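Local coordinates for myosin-I heavy chain (Dictyostelium discoideum, PDB 5EJY), which moves on actin filaments as an ATP-driven class VII myosin acting early in phagocytosis and in adhesion, represented here by a MyTH4-FERM module of its tail, at residues 59-64 with 88-93; 94-97 with 101-104; 247-252 with 265-270; 429-434 with 450-455; 459-462 with 467-470. All blocks are in the same frame, centred on the assembly; numbering follows the deposited sequence.

Contact 1 (59-64 with 88-93); sequences AVEIFS and VKFILT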
# COMPACT_ATOMS: atom_id res chain seq x y z
N ALA A 59 -17.73 25.87 0.50
CA ALA A 59 -18.94 25.04 0.45
C ALA A 59 -19.77 25.39 -0.78
O ALA A 59 -20.30 24.51 -1.47
CB ALA A 59 -19.76 25.20 1.71
N VAL A 60 -19.88 26.68 -1.05
CA VAL A 60 -20.58 27.15 -2.24
C VAL A 60 -19.88 26.68 -3.52
O VAL A 60 -20.55 26.28 -4.47
CB VAL A 60 -20.73 28.70 -2.25
CG1 VAL A 60 -21.23 29.18 -3.60
CG2 VAL A 60 -21.66 29.15 -1.11
N GLU A 61 -18.55 26.71 -3.54
CA GLU A 61 -17.80 26.22 -4.70
C GLU A 61 -17.99 24.71 -4.88
O GLU A 61 -18.09 24.21 -6.01
CB GLU A 61 -16.30 26.52 -4.54
CG GLU A 61 -15.96 27.99 -4.52
CD GLU A 61 -14.49 28.24 -4.24
OE1 GLU A 61 -13.78 27.30 -3.81
OE2 GLU A 61 -14.04 29.39 -4.44
N ILE A 62 -18.01 23.98 -3.77
CA ILE A 62 -18.22 22.54 -3.82
C ILE A 62 -19.56 22.24 -4.51
O ILE A 62 -19.65 21.34 -5.35
CB ILE A 62 -18.18 21.93 -2.40
CG1 ILE A 62 -16.72 21.83 -1.94
CG2 ILE A 62 -18.90 20.56 -2.37
CD1 ILE A 62 -16.51 21.51 -0.45
N PHE A 63 -20.58 23.00 -4.17
CA PHE A 63 -21.88 22.77 -4.78
C PHE A 63 -21.83 22.97 -6.29
O PHE A 63 -22.38 22.19 -7.05
CB PHE A 63 -22.98 23.64 -4.16
CG PHE A 63 -24.37 23.20 -4.55
CD1 PHE A 63 -24.99 22.15 -3.90
CD2 PHE A 63 -25.03 23.82 -5.60
CE1 PHE A 63 -26.27 21.74 -4.28
CE2 PHE A 63 -26.31 23.42 -5.97
CZ PHE A 63 -26.92 22.38 -5.32
N SER A 64 -21.14 24.02 -6.73
CA SER A 64 -20.91 24.20 -8.16
C SER A 64 -20.20 23.01 -8.79
O SER A 64 -20.53 22.62 -9.92
CB SER A 64 -20.13 25.49 -8.43
OG SER A 64 -20.81 26.60 -7.86
N VAL A 88 -14.64 16.13 -8.94
CA VAL A 88 -14.65 15.14 -7.86
C VAL A 88 -13.41 15.28 -6.97
O VAL A 88 -13.51 15.30 -5.73
CB VAL A 88 -14.76 13.70 -8.41
CG1 VAL A 88 -14.67 12.68 -7.28
CG2 VAL A 88 -16.06 13.52 -9.17
N LYS A 89 -12.24 15.41 -7.59
CA LYS A 89 -10.99 15.60 -6.86
C LYS A 89 -11.06 16.84 -5.98
O LYS A 89 -10.57 16.84 -4.84
CB LYS A 89 -9.83 15.73 -7.85
CG LYS A 89 -9.50 14.46 -8.61
CD LYS A 89 -8.94 13.39 -7.69
CE LYS A 89 -8.43 12.18 -8.46
NZ LYS A 89 -7.09 12.37 -9.07
N PHE A 90 -11.64 17.91 -6.50
CA PHE A 90 -11.76 19.13 -5.72
C PHE A 90 -12.57 18.88 -4.44
O PHE A 90 -12.12 19.19 -3.33
CB PHE A 90 -12.42 20.22 -6.56
CG PHE A 90 -12.58 21.53 -5.83
CD1 PHE A 90 -11.58 22.49 -5.88
CD2 PHE A 90 -13.72 21.78 -5.10
CE1 PHE A 90 -11.73 23.69 -5.20
CE2 PHE A 90 -13.87 22.98 -4.42
CZ PHE A 90 -12.88 23.94 -4.48
N ILE A 91 -13.75 18.31 -4.62
CA ILE A 91 -14.63 17.98 -3.50
C ILE A 91 -13.96 17.11 -2.44
O ILE A 91 -14.00 17.43 -1.26
CB ILE A 91 -15.90 17.27 -4.01
CG1 ILE A 91 -16.69 18.20 -4.94
CG2 ILE A 91 -16.78 16.83 -2.83
CD1 ILE A 91 -17.85 17.55 -5.60
N LEU A 92 -13.37 16.00 -2.88
CA LEU A 92 -12.79 15.03 -1.96
C LEU A 92 -11.53 15.55 -1.28
O LEU A 92 -11.25 15.21 -0.14
CB LEU A 92 -12.47 13.72 -2.70
CG LEU A 92 -13.66 13.01 -3.34
CD1 LEU A 92 -13.17 11.70 -3.98
CD2 LEU A 92 -14.74 12.77 -2.30
N THR A 93 -10.77 16.38 -1.98
CA THR A 93 -9.56 16.95 -1.39
C THR A 93 -9.95 17.89 -0.25
O THR A 93 -9.36 17.85 0.83
CB THR A 93 -8.70 17.71 -2.43
OG1 THR A 93 -8.39 16.83 -3.52
CG2 THR A 93 -7.39 18.19 -1.81

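Contact 2 (94-97 with 101-104); sequences KGLA and LRDE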
# COMPACT_ATOMS: atom_id res chain seq x y z
N LYS A 94 -10.97 18.71 -0.48
CA LYS A 94 -11.39 19.63 0.58
C LYS A 94 -11.94 18.85 1.78
O LYS A 94 -11.58 19.11 2.92
CB LYS A 94 -12.42 20.64 0.05
CG LYS A 94 -11.85 21.65 -0.95
CD LYS A 94 -10.99 22.71 -0.28
CE LYS A 94 -10.36 23.64 -1.31
NZ LYS A 94 -9.52 24.69 -0.67
N GLY A 95 -12.80 17.87 1.51
CA GLY A 95 -13.44 17.13 2.60
C GLY A 95 -12.48 16.25 3.38
O GLY A 95 -12.60 16.12 4.61
N LEU A 96 -11.53 15.63 2.69
CA LEU A 96 -10.58 14.75 3.37
C LEU A 96 -9.70 15.56 4.33
O LEU A 96 -9.44 15.15 5.46
CB LEU A 96 -9.72 13.97 2.36
CG LEU A 96 -8.71 12.99 2.99
CD1 LEU A 96 -9.43 11.94 3.85
CD2 LEU A 96 -7.83 12.31 1.92
N ALA A 97 -9.26 16.73 3.87
CA ALA A 97 -8.34 17.57 4.64
C ALA A 97 -9.01 18.44 5.70
O ALA A 97 -8.39 18.82 6.69
CB ALA A 97 -7.50 18.44 3.68
N LEU A 101 -15.84 20.35 6.84
CA LEU A 101 -16.59 20.47 5.60
C LEU A 101 -17.25 19.14 5.20
O LEU A 101 -17.96 19.08 4.22
CB LEU A 101 -15.71 20.97 4.46
CG LEU A 101 -15.45 22.48 4.37
CD1 LEU A 101 -14.38 22.77 3.35
CD2 LEU A 101 -16.74 23.23 4.01
N ARG A 102 -16.99 18.08 5.94
CA ARG A 102 -17.45 16.76 5.53
C ARG A 102 -18.97 16.68 5.55
O ARG A 102 -19.59 16.17 4.60
CB ARG A 102 -16.83 15.67 6.41
CG ARG A 102 -15.32 15.55 6.20
CD ARG A 102 -14.71 14.52 7.10
NE ARG A 102 -13.27 14.39 6.84
CZ ARG A 102 -12.48 13.52 7.46
NH1 ARG A 102 -12.99 12.70 8.36
NH2 ARG A 102 -11.19 13.46 7.15
N ASP A 103 -19.57 17.16 6.64
CA ASP A 103 -21.04 17.05 6.74
C ASP A 103 -21.72 17.93 5.70
O ASP A 103 -22.73 17.54 5.11
CB ASP A 103 -21.53 17.35 8.16
CG ASP A 103 -21.15 16.25 9.14
OD1 ASP A 103 -20.74 15.15 8.70
OD2 ASP A 103 -21.27 16.49 10.36
N GLU A 104 -21.14 19.10 5.46
CA GLU A 104 -21.58 19.96 4.36
C GLU A 104 -21.69 19.19 3.05
O GLU A 104 -22.74 19.21 2.39
CB GLU A 104 -20.62 21.14 4.20
CG GLU A 104 -20.92 22.02 2.99
CD GLU A 104 -22.06 23.00 3.25
OE1 GLU A 104 -22.22 23.44 4.41
OE2 GLU A 104 -22.80 23.31 2.29

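Contact 3 (247-252 with 265-270); sequences IIESFN and CDVLSK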
# COMPACT_ATOMS: atom_id res chain seq x y z
N ILE A 247 3.50 -6.63 1.52
CA ILE A 247 3.57 -6.01 0.21
C ILE A 247 4.25 -4.67 0.40
O ILE A 247 3.86 -3.90 1.28
CB ILE A 247 2.16 -5.81 -0.38
CG1 ILE A 247 1.49 -7.18 -0.63
CG2 ILE A 247 2.24 -5.02 -1.69
CD1 ILE A 247 0.00 -7.10 -0.97
N ILE A 248 5.26 -4.40 -0.42
CA ILE A 248 5.96 -3.12 -0.36
C ILE A 248 5.74 -2.33 -1.65
O ILE A 248 5.24 -2.87 -2.64
CB ILE A 248 7.50 -3.30 -0.09
CG1 ILE A 248 8.15 -4.17 -1.17
CG2 ILE A 248 7.72 -3.88 1.30
CD1 ILE A 248 8.74 -3.39 -2.31
N GLU A 249 6.09 -1.04 -1.62
CA GLU A 249 6.02 -0.23 -2.82
C GLU A 249 7.42 -0.05 -3.40
O GLU A 249 8.40 0.06 -2.68
CB GLU A 249 5.37 1.14 -2.55
CG GLU A 249 5.97 1.90 -1.42
CD GLU A 249 5.29 3.24 -1.18
OE1 GLU A 249 5.94 4.27 -1.41
OE2 GLU A 249 4.11 3.27 -0.77
N SER A 250 7.49 -0.06 -4.72
CA SER A 250 8.76 0.08 -5.41
C SER A 250 8.63 1.14 -6.50
O SER A 250 7.91 0.95 -7.47
CB SER A 250 9.19 -1.25 -6.02
OG SER A 250 10.41 -1.12 -6.73
N PHE A 251 9.32 2.25 -6.31
CA PHE A 251 9.33 3.33 -7.29
C PHE A 251 10.71 3.38 -7.93
O PHE A 251 11.69 3.71 -7.26
CB PHE A 251 9.05 4.67 -6.63
CG PHE A 251 7.62 4.90 -6.29
CD1 PHE A 251 6.76 5.47 -7.21
CD2 PHE A 251 7.13 4.57 -5.03
CE1 PHE A 251 5.44 5.70 -6.89
CE2 PHE A 251 5.81 4.80 -4.70
CZ PHE A 251 4.96 5.36 -5.63
N ASN A 252 10.78 3.04 -9.21
CA ASN A 252 12.05 3.07 -9.92
C ASN A 252 13.13 2.35 -9.13
O ASN A 252 14.26 2.84 -9.02
CB ASN A 252 12.46 4.51 -10.22
CG ASN A 252 11.47 5.23 -11.13
OD1 ASN A 252 10.95 4.64 -12.08
ND2 ASN A 252 11.20 6.49 -10.83
N CYS A 265 -4.86 1.37 -1.95
CA CYS A 265 -5.34 2.43 -2.84
C CYS A 265 -4.67 3.79 -2.58
O CYS A 265 -4.52 4.59 -3.52
CB CYS A 265 -6.87 2.56 -2.79
SG CYS A 265 -7.72 1.21 -3.66
N ASP A 266 -4.27 4.06 -1.34
CA ASP A 266 -3.52 5.29 -1.06
C ASP A 266 -2.17 5.27 -1.80
O ASP A 266 -1.66 6.32 -2.22
CB ASP A 266 -3.29 5.47 0.45
CG ASP A 266 -4.52 6.02 1.17
OD1 ASP A 266 -5.43 6.54 0.50
OD2 ASP A 266 -4.56 5.93 2.42
N VAL A 267 -1.58 4.10 -1.97
CA VAL A 267 -0.32 4.01 -2.71
C VAL A 267 -0.57 4.37 -4.18
O VAL A 267 0.19 5.13 -4.77
CB VAL A 267 0.33 2.60 -2.58
CG1 VAL A 267 1.61 2.52 -3.41
CG2 VAL A 267 0.64 2.31 -1.12
N LEU A 268 -1.65 3.85 -4.76
CA LEU A 268 -2.03 4.22 -6.13
C LEU A 268 -2.18 5.75 -6.31
O LEU A 268 -1.78 6.30 -7.34
CB LEU A 268 -3.32 3.53 -6.55
CG LEU A 268 -3.32 1.99 -6.63
CD1 LEU A 268 -4.72 1.48 -7.04
CD2 LEU A 268 -2.26 1.50 -7.62
N SER A 269 -2.77 6.41 -5.32
CA SER A 269 -2.86 7.87 -5.34
C SER A 269 -1.48 8.52 -5.39
O SER A 269 -1.27 9.49 -6.13
CB SER A 269 -3.61 8.38 -4.10
OG SER A 269 -4.90 7.79 -4.03
N LYS A 270 -0.55 8.00 -4.61
CA LYS A 270 0.82 8.54 -4.59
C LYS A 270 1.51 8.39 -5.93
O LYS A 270 2.27 9.26 -6.36
CB LYS A 270 1.66 7.88 -3.50
CG LYS A 270 1.22 8.18 -2.10
CD LYS A 270 2.40 8.16 -1.13
CE LYS A 270 3.35 7.01 -1.42
NZ LYS A 270 4.36 6.86 -0.32

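Contact 4 (429-434 with 450-455); sequences LALNVN and VKYSNQ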
# COMPACT_ATOMS: atom_id res chain seq x y z
N LEU A 429 22.03 -3.05 8.83
CA LEU A 429 21.40 -3.64 10.00
C LEU A 429 20.71 -4.92 9.55
O LEU A 429 19.86 -4.89 8.64
CB LEU A 429 20.41 -2.69 10.66
CG LEU A 429 21.04 -1.47 11.34
CD1 LEU A 429 20.00 -0.63 12.07
CD2 LEU A 429 22.13 -1.94 12.33
N ALA A 430 21.10 -6.04 10.13
CA ALA A 430 20.48 -7.32 9.82
C ALA A 430 19.70 -7.75 11.06
O ALA A 430 20.30 -8.12 12.07
CB ALA A 430 21.55 -8.34 9.45
N LEU A 431 18.37 -7.68 10.99
CA LEU A 431 17.55 -7.99 12.16
C LEU A 431 16.94 -9.39 12.09
O LEU A 431 16.40 -9.81 11.06
CB LEU A 431 16.45 -6.93 12.38
CG LEU A 431 16.88 -5.50 12.71
CD1 LEU A 431 17.38 -4.81 11.46
CD2 LEU A 431 15.74 -4.72 13.34
N ASN A 432 17.05 -10.13 13.19
CA ASN A 432 16.43 -11.44 13.29
C ASN A 432 16.02 -11.66 14.74
O ASN A 432 16.09 -10.72 15.55
CB ASN A 432 17.38 -12.54 12.79
CG ASN A 432 18.72 -12.54 13.51
OD1 ASN A 432 18.80 -12.14 14.67
ND2 ASN A 432 19.76 -12.99 12.83
N VAL A 433 15.58 -12.86 15.09
CA VAL A 433 15.12 -13.10 16.46
C VAL A 433 16.25 -12.99 17.48
O VAL A 433 16.00 -12.84 18.67
CB VAL A 433 14.42 -14.48 16.61
CG1 VAL A 433 13.14 -14.52 15.77
CG2 VAL A 433 15.39 -15.61 16.23
N ASN A 434 17.50 -13.05 17.01
CA ASN A 434 18.66 -12.98 17.90
C ASN A 434 19.13 -11.58 18.24
O ASN A 434 19.99 -11.41 19.11
CB ASN A 434 19.83 -13.75 17.30
CG ASN A 434 19.54 -15.21 17.18
OD1 ASN A 434 18.85 -15.78 18.02
ND2 ASN A 434 20.06 -15.84 16.13
N VAL A 450 23.17 -5.95 18.67
CA VAL A 450 22.47 -5.02 19.55
C VAL A 450 21.19 -5.66 20.06
O VAL A 450 20.46 -6.32 19.31
CB VAL A 450 22.19 -3.69 18.82
CG1 VAL A 450 21.42 -2.75 19.72
CG2 VAL A 450 23.51 -3.06 18.37
N LYS A 451 20.91 -5.48 21.35
CA LYS A 451 19.80 -6.18 22.01
C LYS A 451 18.46 -5.45 21.91
O LYS A 451 18.38 -4.25 22.19
CB LYS A 451 20.12 -6.39 23.49
CG LYS A 451 21.36 -7.22 23.77
CD LYS A 451 21.68 -7.16 25.27
CE LYS A 451 23.10 -7.62 25.57
NZ LYS A 451 23.34 -9.00 25.09
N TYR A 452 17.40 -6.18 21.57
CA TYR A 452 16.05 -5.62 21.64
C TYR A 452 15.73 -5.20 23.06
O TYR A 452 14.99 -4.24 23.29
CB TYR A 452 15.00 -6.64 21.16
CG TYR A 452 15.12 -7.00 19.69
CD1 TYR A 452 14.82 -6.07 18.70
CD2 TYR A 452 15.54 -8.26 19.30
CE1 TYR A 452 14.92 -6.40 17.34
CE2 TYR A 452 15.65 -8.59 17.95
CZ TYR A 452 15.35 -7.65 16.98
OH TYR A 452 15.48 -7.99 15.65
N SER A 453 16.31 -5.91 24.03
CA SER A 453 16.01 -5.64 25.44
C SER A 453 16.58 -4.29 25.90
O SER A 453 16.19 -3.77 26.94
CB SER A 453 16.52 -6.77 26.35
OG SER A 453 17.92 -6.89 26.26
N ASN A 454 17.49 -3.73 25.12
CA ASN A 454 18.02 -2.41 25.44
C ASN A 454 17.23 -1.23 24.85
O ASN A 454 17.49 -0.08 25.21
CB ASN A 454 19.50 -2.32 25.10
CG ASN A 454 20.35 -3.04 26.11
OD1 ASN A 454 19.95 -3.17 27.27
ND2 ASN A 454 21.50 -3.53 25.70
N GLN A 455 16.27 -1.53 23.99
CA GLN A 455 15.50 -0.46 23.35
C GLN A 455 14.29 -0.01 24.17
O GLN A 455 13.67 -0.81 24.87
CB GLN A 455 15.07 -0.88 21.94
CG GLN A 455 16.18 -1.52 21.14
CD GLN A 455 17.46 -0.70 21.21
OE1 GLN A 455 17.43 0.53 21.16
NE2 GLN A 455 18.59 -1.38 21.33

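Contact 5 (459-462 with 467-470); sequences NLKS and VSII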
# COMPACT_ATOMS: atom_id res chain seq x y z
N ASN A 459 8.93 4.27 23.60
CA ASN A 459 9.55 5.53 23.19
C ASN A 459 10.80 5.37 22.34
O ASN A 459 11.79 6.09 22.52
CB ASN A 459 9.86 6.39 24.42
CG ASN A 459 8.71 7.30 24.79
OD1 ASN A 459 7.69 6.86 25.31
ND2 ASN A 459 8.88 8.60 24.52
N LEU A 460 10.77 4.42 21.41
CA LEU A 460 11.84 4.29 20.44
C LEU A 460 11.97 5.62 19.68
O LEU A 460 11.00 6.09 19.08
CB LEU A 460 11.53 3.15 19.46
CG LEU A 460 12.51 2.99 18.30
CD1 LEU A 460 13.89 2.57 18.82
CD2 LEU A 460 11.99 1.97 17.27
N LYS A 461 13.16 6.20 19.71
CA LYS A 461 13.41 7.50 19.08
C LYS A 461 13.71 7.36 17.59
O LYS A 461 14.61 6.62 17.20
CB LYS A 461 14.57 8.20 19.79
CG LYS A 461 14.91 9.58 19.26
CD LYS A 461 16.06 10.18 20.08
CE LYS A 461 16.42 11.58 19.64
NZ LYS A 461 17.44 12.19 20.55
N SER A 462 12.94 8.06 16.76
CA SER A 462 13.20 8.09 15.32
C SER A 462 12.77 9.44 14.76
O SER A 462 12.05 10.18 15.41
CB SER A 462 12.44 6.97 14.60
OG SER A 462 11.03 7.13 14.72
N VAL A 467 16.78 6.20 12.86
CA VAL A 467 16.27 5.59 14.08
C VAL A 467 17.44 5.56 15.06
O VAL A 467 18.56 5.18 14.70
CB VAL A 467 15.76 4.16 13.86
CG1 VAL A 467 15.23 3.56 15.16
CG2 VAL A 467 14.66 4.14 12.78
N SER A 468 17.17 5.94 16.30
CA SER A 468 18.19 5.96 17.33
C SER A 468 18.12 4.71 18.19
O SER A 468 17.14 4.47 18.91
CB SER A 468 18.04 7.23 18.17
OG SER A 468 18.45 8.34 17.39
N ILE A 469 19.15 3.89 18.09
CA ILE A 469 19.17 2.59 18.73
C ILE A 469 20.15 2.62 19.89
O ILE A 469 21.25 3.14 19.75
CB ILE A 469 19.58 1.52 17.72
CG1 ILE A 469 18.49 1.38 16.64
CG2 ILE A 469 19.84 0.20 18.40
CD1 ILE A 469 19.07 1.20 15.26
N ILE A 470 19.75 2.07 21.03
CA ILE A 470 20.59 2.15 22.22
C ILE A 470 21.51 0.95 22.30
O ILE A 470 21.07 -0.21 22.21
CB ILE A 470 19.75 2.22 23.50
CG1 ILE A 470 18.74 3.37 23.41
CG2 ILE A 470 20.64 2.39 24.74
CD1 ILE A 470 19.37 4.73 23.41
O HOH W 1 15.59 5.12 21.02

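Contact 1 (59-64 with 88-93)
I62 reaches across from helix 53-70 with both of its branches, one to each of two consecutive residues, F90 and I91, on helix 81-97. The two helix segments run roughly antiparallel at 148°, with axes 9.7 Å apart at their closest. The first torsion of I62 sets CG1 opposite its carbonyl carbon (chi1 -77°) and CG2 opposite the backbone N, which points the two branches at different partners. CG1 meets the rim of the F90 ring, 3.9 Å from CE2 and near the ring plane, while CG2 lies 4.1 Å from CG1 of I91, where two beta-branched side chains pack at a slant. F90 holds its CG opposite the backbone N, a setting that carries the ring toward helix 53-70 and presents its edge there. The same edge meets E61, whose extended chain brings OE1 to 3.5 Å from CZ of F90. The two side chains cross at about a right angle, with carboxylate and ring planes 56° apart. The polarised C-H bonds at a ring edge make a tolerable neighbour for a carboxylate oxygen. The charge of E61 is probably balanced within its own helix, where OE2 forms a salt bridge with K57, and the ring of F90 takes part in a cation-pi contact with K65 on that same helix. Within the MyTH4 domain, helix 102-112 backs the seam through Q108, which touches both I62 and F63, while V88 and L92, on another side of helix 81-97, pack on helix 119-133.

Contact 2 (94-97 with 101-104)
R102 lays an extended side chain alongside the last turn of helix 81-97 and grips two successive carbonyls there, those of G95 and L96. The path starts at CB, from which CG is set opposite the carbonyl carbon of R102 (chi1 -67°). The remaining chain is extended as far as NE. CG already lies 3.2 Å from O of G95, and CD follows at 3.6 Å from that oxygen. NE then donates a hydrogen bond of 2.9 Å to O of G95 with an N-H...O angle of 164°. CZ lies 3.9 Å from O of G95 and 4.0 Å from O of L96, between the two acceptors, and NH2 gives a second bond, 3.0 Å long, to O of L96. Both acceptors sit at the edge of the guanidinium, nearly in its plane, and a pair of bonds from one rigid group fixes its rotation. NH2 also passes 4.0 Å from CD1 of L96, the two side chains crossing at a slant. Arginine suits the place because it offers several N-H groups and a positive charge, which the carbonyl end of a helix would probably stabilise. G95, whose CA stands 5.0 Å from CA of R102, adds no side chain beside CG of R102. Beside this polar clasp, CD1 of L101 brushes CB of K94. The contact ties helix 81-97 to the start of helix 102-112 across a short connection; helix 53-70 lies against both, V58 touching K94 and L101 and A59 touching E104, and R102 also packs on F136.

Contact 3 (247-252 with 265-270)
Strand 245-251 and helix 264-277 approach most closely at E249 and V267, whose CA atoms are 7.6 Å apart, and both residues direct their CB atoms at the opposing segment. E249 carries the contact. Its CG takes the crowded position between backbone N and carbonyl carbon (chi1 53°), and the chain then stretches toward the helix. OE1 accepts a salt-bridging hydrogen bond from NZ of K270, 3.2 Å long, through its syn lone pair, the one on the side of OE2; NZ is 3.6 Å from OE2 itself. K270 has to bend at its second and third torsions to bring its amine round, and its chain crosses that of E249 at about a right angle. OE2 meanwhile rests on the methyls of V267, 3.6 Å from CG2 and 3.7 Å from CG1. This is the sheet-against-helix packing of the ubiquitin-like lobe of the FERM domain: V267 also packs on F285 and F287 of strand 285-291, the neighbour of strand 245-251 in the sheet, and the branched valine thus serves both OE2 of E249 and these two rings. An alanine in place of E249 would probably leave the ammonium of K270 without its mate and open a gap over the methyls of V267. The ring of F251 turns its edge to the carboxylate carbon of E249 and also touches V271 and L274, farther along the same helix.

Contact 4 (429-434 with 450-455)
In the C-terminal, PH-like lobe of the FERM domain, Y452, in the short 3-10 turn that follows strand 445-450, is hooked onto N432 at the end of strand 426-432. OH of Y452 donates a hydrogen bond of 2.8 Å to O of N432, approaching with a C=O...O angle of 138° and tilted 27° from the carbonyl plane. That oxygen lies in the plane of the ring, at its edge, and is also 3.2 Å from CE2. With CG opposite its carbonyl carbon (chi1 -65°), the phenol is thrown out toward the strand, where OH stands 3.6 Å from CB of L431 and the ring edge, at CE1, comes near CD2 of that leucine. Tyrosine thus joins a greasy side with a polar tip, matching an aliphatic neighbour followed by a carbonyl at the strand end. The strand end is itself shaped by an Asx turn, OD1 of N432 accepting from N of N434 at 2.8 Å, as the chain reverses into strand 435-440. A phenylalanine in place of Y452 would probably leave O of N432 without this donor and take away the oxygen against which CB of L431 packs. On the other segment, O of K451 accepts from N of N454 and from NE2 of Q455, which come from opposite faces of its carbonyl plane. Y452 also touches I436, and packs on S495 and L498 of helix 484-499.

Contact 5 (459-462 with 467-470)
K461 and S468 are joined through their backbones, directly on one side and by water on the other. N of S468 donates a nearly straight hydrogen bond of 2.8 Å to O of K461 (N-H...O angle 171°). In the return direction a water between the strands accepts from N of K461 at 3.0 Å and donates to O of S468 at 2.7 Å. The apolar contacts centre on V467. Its CG1 lies 4.0 Å from CD1 of L460, the side chains crossing at about a right angle, and its CG2 lies 4.0 Å from CB of S462, its partner in an antiparallel non-hydrogen-bonded pair. L460 has CG opposite its backbone N (chi1 175°), which brings its methyls round to V467. On the other face the aliphatic run of K461 lies alongside S468, with CB of K461 4.0 Å from CB of S468, before its amine leads away, as befits a lysine at an exposed edge. V467 is buried against V484, L487 and V488 of helix 484-499, so a small branched residue fits. This is a short beta hairpin, its outer strand only weakly bonded and water-bridged, at the edge of a sheet in the C-terminal FERM lobe.

How the contacts relate
Contacts 1 and 2 share helix 81-97 in the MyTH4 domain and touch; the first is mostly apolar packing, with one carboxylate at a ring edge, the second arginine bonds to a helix end. Contact 3, the most buried, lies about 26 Å from contact 1 between centres, in the ubiquitin-like lobe, and sets a charged pair beside a valine. Contacts 4 and 5, about 12 Å apart between centres in the C-terminal lobe, like contact 2 use backbone carbonyls as acceptors, for a tyrosine hydroxyl and a strand N-H respectively. Contact 4 is partly buried; contact 5, at the surface, draws in water. Q455 links them by a probable hydrogen bond from N of I470.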